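Local coordinates for protein DNA-binding response regulator, merR family (PDB 3CNB) that probably binds DNA as a response regulator, its receiver domain, the part described here, probably being controlled by aspartate phosphorylation, at residues F9-E15 with A35-Y41; N84-I88 with L127-K131. Residues are numbered along the deposited sequence.

Both contacts belong to one CheY-like receiver domain, in which five parallel strands run in the order 36-40, 10-14, 57-61, 86-91, 109-112. Interaction 1 pairs the edge strand 36-40 with strand 10-14 and closes the first beta-alpha-beta unit; interaction 2 follows later in the chain and lays the end of the last helix, 117-129, against the start of strand 86-91. Their centres are about 14 Å apart, with strand 57-61 between strands 10-14 and 86-91. The two meet directly where Phe-9 CZ touches Val-128 CG2 at 3.6 Å, so the chain's first modelled residue packs against its final helix.

Interaction 1 (F9-E15 with A35-Y41); sequences FSILIIE and AKIKIAY
Parallel strands 10-14 and 36-40 lie with axes 4.7 Å apart and N-to-C directions 22° apart (crossing -22°), the two strands of a beta-alpha-beta unit whose connection is helix 18-31. In this CheY-like receiver domain 36-40 is the edge strand. Both backbones are extended, and Ser-10 faces Lys-36, Ile-11 Ile-37, Leu-12 Lys-38, Ile-13 Ile-39 and Ile-14 Ala-40, with CA atoms 4.7-4.9 Å apart. Hydrogen bonds follow the parallel pattern: Lys-36 N to Phe-9 O (2.8 Å), Ile-11 N to Lys-36 O (2.8 Å), Lys-38 N to Ile-11 O (2.9 Å), Ile-13 N to Lys-38 O (2.8 Å), Ala-40 N to Ile-13 O (2.8 Å) and Glu-15 N to Ala-40 O (3.1 Å).

Ile-11, Ile-13, Ile-37 and Ile-39 share one face; branched at CB, they suit extended backbone. Ile-13 and Ile-39 touch Thr-25 of helix 18-31, Ile-11 touches Val-57. Ile-11 and Ile-13, both m,t, and Ile-37, chi1 m with chi2 -97°, bring Ile-11 CD1 to 3.6 Å from Ile-37 CD1 and Ile-13 CD1 to 3.6 Å from Ile-37 CG2. On the other face, Leu-12, Ile-14 and Ala-40 lie under helix 43-52; small Ala-40 leaves room for Leu-49. Exposed Lys-38 can keep its amine in solvent. Beyond the strand, the carboxylate of Glu-15 turns away to accept from Asp-17 N and form a salt bridge with Lys-113, close to Asp-61, the predicted phosphorylation site. Leu-12, chi1 t with chi2 near -132°, swings its end toward strand 36-40, placing CD2 4.0 Å from Ala-40 CB.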
ATOM      1  N   PHE A   9     -10.383  -3.306  11.410  1.00 41.54           N
ATOM      2  CA  PHE A   9      -9.379  -2.479  10.673  1.00 38.92           C
ATOM      3  C   PHE A   9      -8.732  -3.361   9.608  1.00 38.34           C
ATOM      4  O   PHE A   9      -8.372  -4.503   9.883  1.00 36.01           O
ATOM      5  CB  PHE A   9      -8.353  -1.885  11.653  1.00 44.33           C
ATOM      6  CG  PHE A   9      -7.113  -1.317  10.995  1.00 42.92           C
ATOM      7  CD1 PHE A   9      -5.857  -1.805  11.332  1.00 47.77           C
ATOM      8  CD2 PHE A   9      -7.199  -0.304  10.059  1.00 37.97           C
ATOM      9  CE1 PHE A   9      -4.707  -1.304  10.740  1.00 37.39           C
ATOM     10  CE2 PHE A   9      -6.056   0.199   9.453  1.00 41.60           C
ATOM     11  CZ  PHE A   9      -4.809  -0.308   9.796  1.00 45.88           C
ATOM     12  N   SER A  10      -8.599  -2.832   8.393  1.00 29.44           N
ATOM     13  CA  SER A  10      -8.328  -3.668   7.231  1.00 28.15           C
ATOM     14  C   SER A  10      -7.201  -3.138   6.340  1.00 23.31           C
ATOM     15  O   SER A  10      -7.178  -1.965   5.997  1.00 24.17           O
ATOM     16  CB  SER A  10      -9.623  -3.853   6.432  1.00 29.11           C
ATOM     17  OG  SER A  10      -9.481  -4.859   5.466  1.00 45.63           O
ATOM     18  N   ILE A  11      -6.252  -4.003   5.979  1.00 20.73           N
ATOM     19  CA  ILE A  11      -5.141  -3.581   5.136  1.00 20.00           C
ATOM     20  C   ILE A  11      -5.082  -4.465   3.918  1.00 18.57           C
ATOM     21  O   ILE A  11      -5.130  -5.680   4.044  1.00 25.02           O
ATOM     22  CB  ILE A  11      -3.777  -3.653   5.877  1.00 22.62           C
ATOM     23  CG1 ILE A  11      -3.739  -2.664   7.038  1.00 25.83           C
ATOM     24  CG2 ILE A  11      -2.599  -3.341   4.934  1.00 20.64           C
ATOM     25  CD1 ILE A  11      -2.702  -3.008   8.080  1.00 27.75           C
ATOM     26  N   LEU A  12      -4.958  -3.847   2.740  1.00 25.57           N
ATOM     27  CA  LEU A  12      -4.753  -4.569   1.484  1.00 22.12           C
ATOM     28  C   LEU A  12      -3.336  -4.345   0.955  1.00 20.24           C
ATOM     29  O   LEU A  12      -2.911  -3.201   0.725  1.00 21.55           O
ATOM     30  CB  LEU A  12      -5.784  -4.108   0.421  1.00 18.50           C
ATOM     31  CG  LEU A  12      -6.233  -4.897  -0.825  1.00 28.55           C
ATOM     32  CD1 LEU A  12      -6.177  -3.991  -2.059  1.00 27.86           C
ATOM     33  CD2 LEU A  12      -5.494  -6.208  -1.082  1.00 29.10           C
ATOM     34  N   ILE A  13      -2.630  -5.441   0.716  1.00 16.21           N
ATOM     35  CA  ILE A  13      -1.281  -5.407   0.174  1.00 19.70           C
ATOM     36  C   ILE A  13      -1.315  -5.806  -1.288  1.00 23.88           C
ATOM     37  O   ILE A  13      -1.735  -6.914  -1.616  1.00 25.95           O
ATOM     38  CB  ILE A  13      -0.309  -6.361   0.955  1.00 16.64           C
ATOM     39  CG1 ILE A  13      -0.123  -5.887   2.394  1.00 26.18           C
ATOM     40  CG2 ILE A  13       1.067  -6.488   0.256  1.00 25.86           C
ATOM     41  CD1 ILE A  13       0.291  -7.012   3.316  1.00 16.80           C
ATOM     42  N   ILE A  14      -0.872  -4.918  -2.145  1.00 24.15           N
ATOM     43  CA  ILE A  14      -0.732  -5.168  -3.548  1.00 18.70           C
ATOM     44  C   ILE A  14       0.712  -5.411  -3.926  1.00 27.45           C
ATOM     45  O   ILE A  14       1.487  -4.514  -3.974  1.00 30.54           O
ATOM     46  CB  ILE A  14      -1.297  -4.031  -4.346  1.00 19.08           C
ATOM     47  CG1 ILE A  14      -2.791  -3.906  -4.120  1.00 22.07           C
ATOM     48  CG2 ILE A  14      -1.002  -4.198  -5.755  1.00 26.41           C
ATOM     49  CD1 ILE A  14      -3.367  -2.631  -4.414  1.00 18.97           C
ATOM     50  N   GLU A  15       1.045  -6.649  -4.221  1.00 27.83           N
ATOM     51  CA  GLU A  15       2.418  -7.096  -4.343  1.00 27.73           C
ATOM     52  C   GLU A  15       2.577  -8.468  -5.022  1.00 27.46           C
ATOM     53  O   GLU A  15       2.101  -9.427  -4.526  1.00 32.72           O
ATOM     54  CB  GLU A  15       3.018  -7.138  -2.953  1.00 26.35           C
ATOM     55  CG  GLU A  15       4.399  -7.668  -2.828  1.00 26.27           C
ATOM     56  CD  GLU A  15       5.398  -6.849  -3.543  1.00 32.29           C
ATOM     57  OE1 GLU A  15       5.944  -7.334  -4.501  1.00 37.79           O
ATOM     58  OE2 GLU A  15       5.622  -5.729  -3.188  1.00 30.37           O
ATOM     59  N   ALA A  35      -6.100  -6.461  13.149  1.00 34.59           N
ATOM     60  CA  ALA A  35      -6.382  -6.054  11.768  1.00 29.74           C
ATOM     61  C   ALA A  35      -6.623  -7.264  10.875  1.00 31.95           C
ATOM     62  O   ALA A  35      -6.088  -8.338  11.128  1.00 26.80           O
ATOM     63  CB  ALA A  35      -5.249  -5.236  11.208  1.00 32.12           C
ATOM     64  N   LYS A  36      -7.430  -7.106   9.830  1.00 31.78           N
ATOM     65  CA  LYS A  36      -7.400  -8.113   8.786  1.00 38.66           C
ATOM     66  C   LYS A  36      -6.541  -7.643   7.613  1.00 29.33           C
ATOM     67  O   LYS A  36      -6.691  -6.536   7.116  1.00 27.27           O
ATOM     68  CB  LYS A  36      -8.793  -8.660   8.411  1.00 40.69           C
ATOM     69  CG  LYS A  36      -9.738  -7.742   7.690  1.00 51.05           C
ATOM     70  CD  LYS A  36     -11.153  -8.345   7.729  1.00 53.85           C
ATOM     71  CE  LYS A  36     -11.845  -8.327   6.353  1.00 63.10           C
ATOM     72  NZ  LYS A  36     -12.054  -6.963   5.776  1.00 56.04           N
ATOM     73  N   ILE A  37      -5.596  -8.495   7.235  1.00 26.89           N
ATOM     74  CA  ILE A  37      -4.606  -8.175   6.228  1.00 30.63           C
ATOM     75  C   ILE A  37      -4.872  -9.101   5.064  1.00 32.22           C
ATOM     76  O   ILE A  37      -4.989 -10.303   5.247  1.00 30.36           O
ATOM     77  CB  ILE A  37      -3.185  -8.438   6.734  1.00 32.96           C
ATOM     78  CG1 ILE A  37      -3.026  -7.966   8.186  1.00 36.95           C
ATOM     79  CG2 ILE A  37      -2.174  -7.783   5.825  1.00 26.21           C
ATOM     80  CD1 ILE A  37      -2.430  -6.632   8.361  1.00 37.65           C
ATOM     81  N   LYS A  38      -5.017  -8.531   3.872  1.00 35.21           N
ATOM     82  CA  LYS A  38      -5.225  -9.316   2.666  1.00 29.19           C
ATOM     83  C   LYS A  38      -4.186  -8.975   1.606  1.00 28.29           C
ATOM     84  O   LYS A  38      -3.663  -7.850   1.568  1.00 31.07           O
ATOM     85  CB  LYS A  38      -6.649  -9.133   2.130  1.00 37.81           C
ATOM     86  CG  LYS A  38      -7.746  -9.580   3.106  1.00 47.29           C
ATOM     87  CD  LYS A  38      -7.990 -11.085   3.062  1.00 61.05           C
ATOM     88  CE  LYS A  38      -8.845 -11.536   4.244  1.00 64.90           C
ATOM     89  NZ  LYS A  38      -8.589 -12.965   4.590  1.00 61.75           N
ATOM     90  N   ILE A  39      -3.849  -9.976   0.786  1.00 25.01           N
ATOM     91  CA  ILE A  39      -2.906  -9.812  -0.313  1.00 26.07           C
ATOM     92  C   ILE A  39      -3.574  -9.982  -1.677  1.00 24.03           C
ATOM     93  O   ILE A  39      -4.316 -10.934  -1.899  1.00 30.32           O
ATOM     94  CB  ILE A  39      -1.706 -10.801  -0.237  1.00 21.56           C
ATOM     95  CG1 ILE A  39      -1.061 -10.787   1.148  1.00 31.96           C
ATOM     96  CG2 ILE A  39      -0.668 -10.452  -1.272  1.00 22.69           C
ATOM     97  CD1 ILE A  39      -0.247 -12.042   1.436  1.00 46.16           C
ATOM     98  N   ALA A  40      -3.287  -9.045  -2.573  1.00 27.39           N
ATOM     99  CA  ALA A  40      -3.587  -9.189  -3.974  1.00 25.41           C
ATOM    100  C   ALA A  40      -2.259  -9.392  -4.713  1.00 30.39           C
ATOM    101  O   ALA A  40      -1.372  -8.519  -4.700  1.00 29.03           O
ATOM    102  CB  ALA A  40      -4.314  -7.979  -4.460  1.00 22.44           C
ATOM    103  N   TYR A  41      -2.122 -10.567  -5.336  1.00 26.64           N
ATOM    104  CA  TYR A  41      -0.876 -10.989  -5.972  1.00 26.43           C
ATOM    105  C   TYR A  41      -0.783 -10.595  -7.422  1.00 27.89           C
ATOM    106  O   TYR A  41       0.258 -10.782  -8.045  1.00 27.72           O
ATOM    107  CB  TYR A  41      -0.718 -12.513  -5.892  1.00 36.09           C
ATOM    108  CG  TYR A  41      -0.436 -13.060  -4.508  1.00 39.65           C
ATOM    109  CD1 TYR A  41       0.794 -12.851  -3.888  1.00 37.52           C
ATOM    110  CD2 TYR A  41      -1.398 -13.797  -3.826  1.00 35.49           C
ATOM    111  CE1 TYR A  41       1.050 -13.360  -2.611  1.00 39.67           C
ATOM    112  CE2 TYR A  41      -1.153 -14.308  -2.562  1.00 44.14           C
ATOM    113  CZ  TYR A  41       0.069 -14.085  -1.961  1.00 40.55           C
ATOM    114  OH  TYR A  41       0.298 -14.606  -0.707  1.00 51.32           O
TER

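Interaction 2 (N84-I88 with L127-K131); sequences NIIVI and LVEQK
Segment 127-131, at the C-terminal end of helix 117-129, covers the start of strand 86-91, a helix-on-sheet contact of the receiver fold with no clear hydrogen bond between the segments. Asn-84 and Ile-85 lead into the extended residues 86-88; Ile-86 and Ile-88 direct their CB atoms toward the helix, Ile-85 and Val-87 away, to the side of helix 69-77. The CA-to-CB bond of helical Leu-127 (m,t) points toward the strand; its CA lies 7.4 Å from that of Ile-86, and its CD1 touches both Ile-86 CG2 and Ile-88 CD1 at 3.9 Å. Ile-86, chi1 m with chi2 off-well at 148°, brings CD1 to 3.5 Å from Leu-127 O and 4.2 Å from Val-128 CA. The CA-to-CB bond of Val-128 points sideways, and its side chain meets Phe-9. Poorly ordered Lys-131 lays its CG 3.7 Å from Ile-86 CD1 and its NZ 3.1 Å from Asn-84 OD1. Beta-branched isoleucines and a leucine thus seal the buried part, while the polar ends of Asn-84 and Lys-131 lie at the exposed edge.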
ATOM      1  N   ASN A  84     -10.492   8.156   1.075  1.00 31.21           N
ATOM      2  CA  ASN A  84      -9.945   8.153   2.441  1.00 30.57           C
ATOM      3  C   ASN A  84      -8.993   7.014   2.813  1.00 30.82           C
ATOM      4  O   ASN A  84      -8.444   6.992   3.930  1.00 20.91           O
ATOM      5  CB  ASN A  84     -11.082   8.260   3.460  1.00 37.04           C
ATOM      6  CG  ASN A  84     -11.730   9.621   3.441  1.00 41.95           C
ATOM      7  OD1 ASN A  84     -11.042  10.643   3.444  1.00 42.76           O
ATOM      8  ND2 ASN A  84     -13.050   9.650   3.390  1.00 39.38           N
ATOM      9  N   ILE A  85      -8.796   6.073   1.888  1.00 25.15           N
ATOM     10  CA  ILE A  85      -7.831   4.988   2.071  1.00 25.62           C
ATOM     11  C   ILE A  85      -6.423   5.584   2.178  1.00 23.41           C
ATOM     12  O   ILE A  85      -6.048   6.450   1.378  1.00 19.81           O
ATOM     13  CB  ILE A  85      -7.893   3.971   0.881  1.00 26.58           C
ATOM     14  CG1 ILE A  85      -9.252   3.265   0.827  1.00 28.57           C
ATOM     15  CG2 ILE A  85      -6.785   2.942   0.977  1.00 26.11           C
ATOM     16  CD1 ILE A  85      -9.338   2.133  -0.238  1.00 24.85           C
ATOM     17  N   ILE A  86      -5.661   5.149   3.181  1.00 25.73           N
ATOM     18  CA  ILE A  86      -4.268   5.583   3.326  1.00 19.12           C
ATOM     19  C   ILE A  86      -3.410   4.732   2.406  1.00 18.59           C
ATOM     20  O   ILE A  86      -3.309   3.518   2.593  1.00 22.46           O
ATOM     21  CB  ILE A  86      -3.739   5.414   4.775  1.00 21.24           C
ATOM     22  CG1 ILE A  86      -4.557   6.235   5.773  1.00 17.86           C
ATOM     23  CG2 ILE A  86      -2.220   5.743   4.860  1.00 20.68           C
ATOM     24  CD1 ILE A  86      -4.617   5.551   7.163  1.00 19.69           C
ATOM     25  N   VAL A  87      -2.814   5.376   1.406  1.00 20.91           N
ATOM     26  CA  VAL A  87      -2.011   4.694   0.423  1.00 21.59           C
ATOM     27  C   VAL A  87      -0.515   4.889   0.706  1.00 20.81           C
ATOM     28  O   VAL A  87      -0.010   6.009   0.708  1.00 17.17           O
ATOM     29  CB  VAL A  87      -2.340   5.165  -1.027  1.00 22.23           C
ATOM     30  CG1 VAL A  87      -1.352   4.573  -2.016  1.00 22.11           C
ATOM     31  CG2 VAL A  87      -3.782   4.781  -1.413  1.00 21.23           C
ATOM     32  N   ILE A  88       0.183   3.779   0.914  1.00 19.99           N
ATOM     33  CA  ILE A  88       1.627   3.806   1.076  1.00 22.50           C
ATOM     34  C   ILE A  88       2.274   3.086  -0.098  1.00 21.24           C
ATOM     35  O   ILE A  88       2.139   1.874  -0.236  1.00 21.95           O
ATOM     36  CB  ILE A  88       2.039   3.177   2.444  1.00 23.18           C
ATOM     37  CG1 ILE A  88       1.450   4.015   3.597  1.00 27.99           C
ATOM     38  CG2 ILE A  88       3.555   3.118   2.590  1.00 17.10           C
ATOM     39  CD1 ILE A  88       1.558   3.375   4.940  1.00 24.92           C
ATOM     40  N   LEU A 127       0.059   7.238  10.719  1.00 40.30           N
ATOM     41  CA  LEU A 127      -0.996   7.463   9.715  1.00 39.42           C
ATOM     42  C   LEU A 127      -2.359   6.912  10.115  1.00 40.58           C
ATOM     43  O   LEU A 127      -3.378   7.534   9.826  1.00 43.86           O
ATOM     44  CB  LEU A 127      -0.581   6.934   8.330  1.00 33.47           C
ATOM     45  CG  LEU A 127       0.562   7.698   7.659  1.00 33.81           C
ATOM     46  CD1 LEU A 127       1.158   6.894   6.509  1.00 35.39           C
ATOM     47  CD2 LEU A 127       0.132   9.099   7.184  1.00 24.68           C
ATOM     48  N   VAL A 128      -2.368   5.763  10.788  1.00 38.42           N
ATOM     49  CA  VAL A 128      -3.601   5.139  11.239  1.00 43.06           C
ATOM     50  C   VAL A 128      -4.257   6.022  12.296  1.00 53.66           C
ATOM     51  O   VAL A 128      -5.470   6.264  12.247  1.00 59.24           O
ATOM     52  CB  VAL A 128      -3.336   3.712  11.762  1.00 43.30           C
ATOM     53  CG1 VAL A 128      -4.466   3.206  12.658  1.00 49.62           C
ATOM     54  CG2 VAL A 128      -3.140   2.769  10.590  1.00 43.05           C
ATOM     55  N   GLU A 129      -3.434   6.541  13.210  1.00 58.41           N
ATOM     56  CA  GLU A 129      -3.890   7.411  14.297  1.00 59.38           C
ATOM     57  C   GLU A 129      -4.352   8.793  13.822  1.00 58.43           C
ATOM     58  O   GLU A 129      -5.398   9.272  14.249  1.00 58.47           O
ATOM     59  CB  GLU A 129      -2.792   7.550  15.352  1.00 61.22           C
ATOM     60  CG  GLU A 129      -3.287   7.332  16.776  1.00 71.49           C
ATOM     61  CD  GLU A 129      -3.907   5.958  16.980  1.00 73.22           C
ATOM     62  OE1 GLU A 129      -3.282   4.947  16.593  1.00 74.08           O
ATOM     63  OE2 GLU A 129      -5.024   5.888  17.530  1.00 78.94           O
ATOM     64  N   GLN A 130      -3.583   9.415  12.925  1.00 61.25           N
ATOM     65  CA  GLN A 130      -3.890  10.759  12.405  1.00 63.87           C
ATOM     66  C   GLN A 130      -5.141  10.801  11.523  1.00 65.90           C
ATOM     67  O   GLN A 130      -5.605  11.872  11.130  1.00 62.52           O
ATOM     68  CB  GLN A 130      -2.677  11.361  11.673  1.00 66.58           C
ATOM     69  CG  GLN A 130      -2.490  10.905  10.233  1.00 70.88           C
ATOM     70  CD  GLN A 130      -3.007  11.898   9.189  1.00 73.32           C
ATOM     71  OE1 GLN A 130      -2.979  11.609   7.991  1.00 81.64           O
ATOM     72  NE2 GLN A 130      -3.477  13.062   9.635  1.00 67.49           N
ATOM     73  N   LYS A 131      -5.666   9.624  11.205  1.00 73.49           N
ATOM     74  CA  LYS A 131      -6.935   9.502  10.511  1.00 75.97           C
ATOM     75  C   LYS A 131      -8.116   9.649  11.465  1.00 79.72           C
ATOM     76  O   LYS A 131      -9.087  10.356  11.151  1.00 82.59           O
ATOM     77  CB  LYS A 131      -7.010   8.171   9.754  1.00 73.27           C
ATOM     78  CG  LYS A 131      -6.845   8.332   8.258  1.00 64.06           C
ATOM     79  CD  LYS A 131      -8.134   8.776   7.606  1.00 55.48           C
ATOM     80  CE  LYS A 131      -7.867   9.858   6.603  1.00 49.61           C
ATOM     81  NZ  LYS A 131      -9.097  10.207   5.850  1.00 52.46           N
TER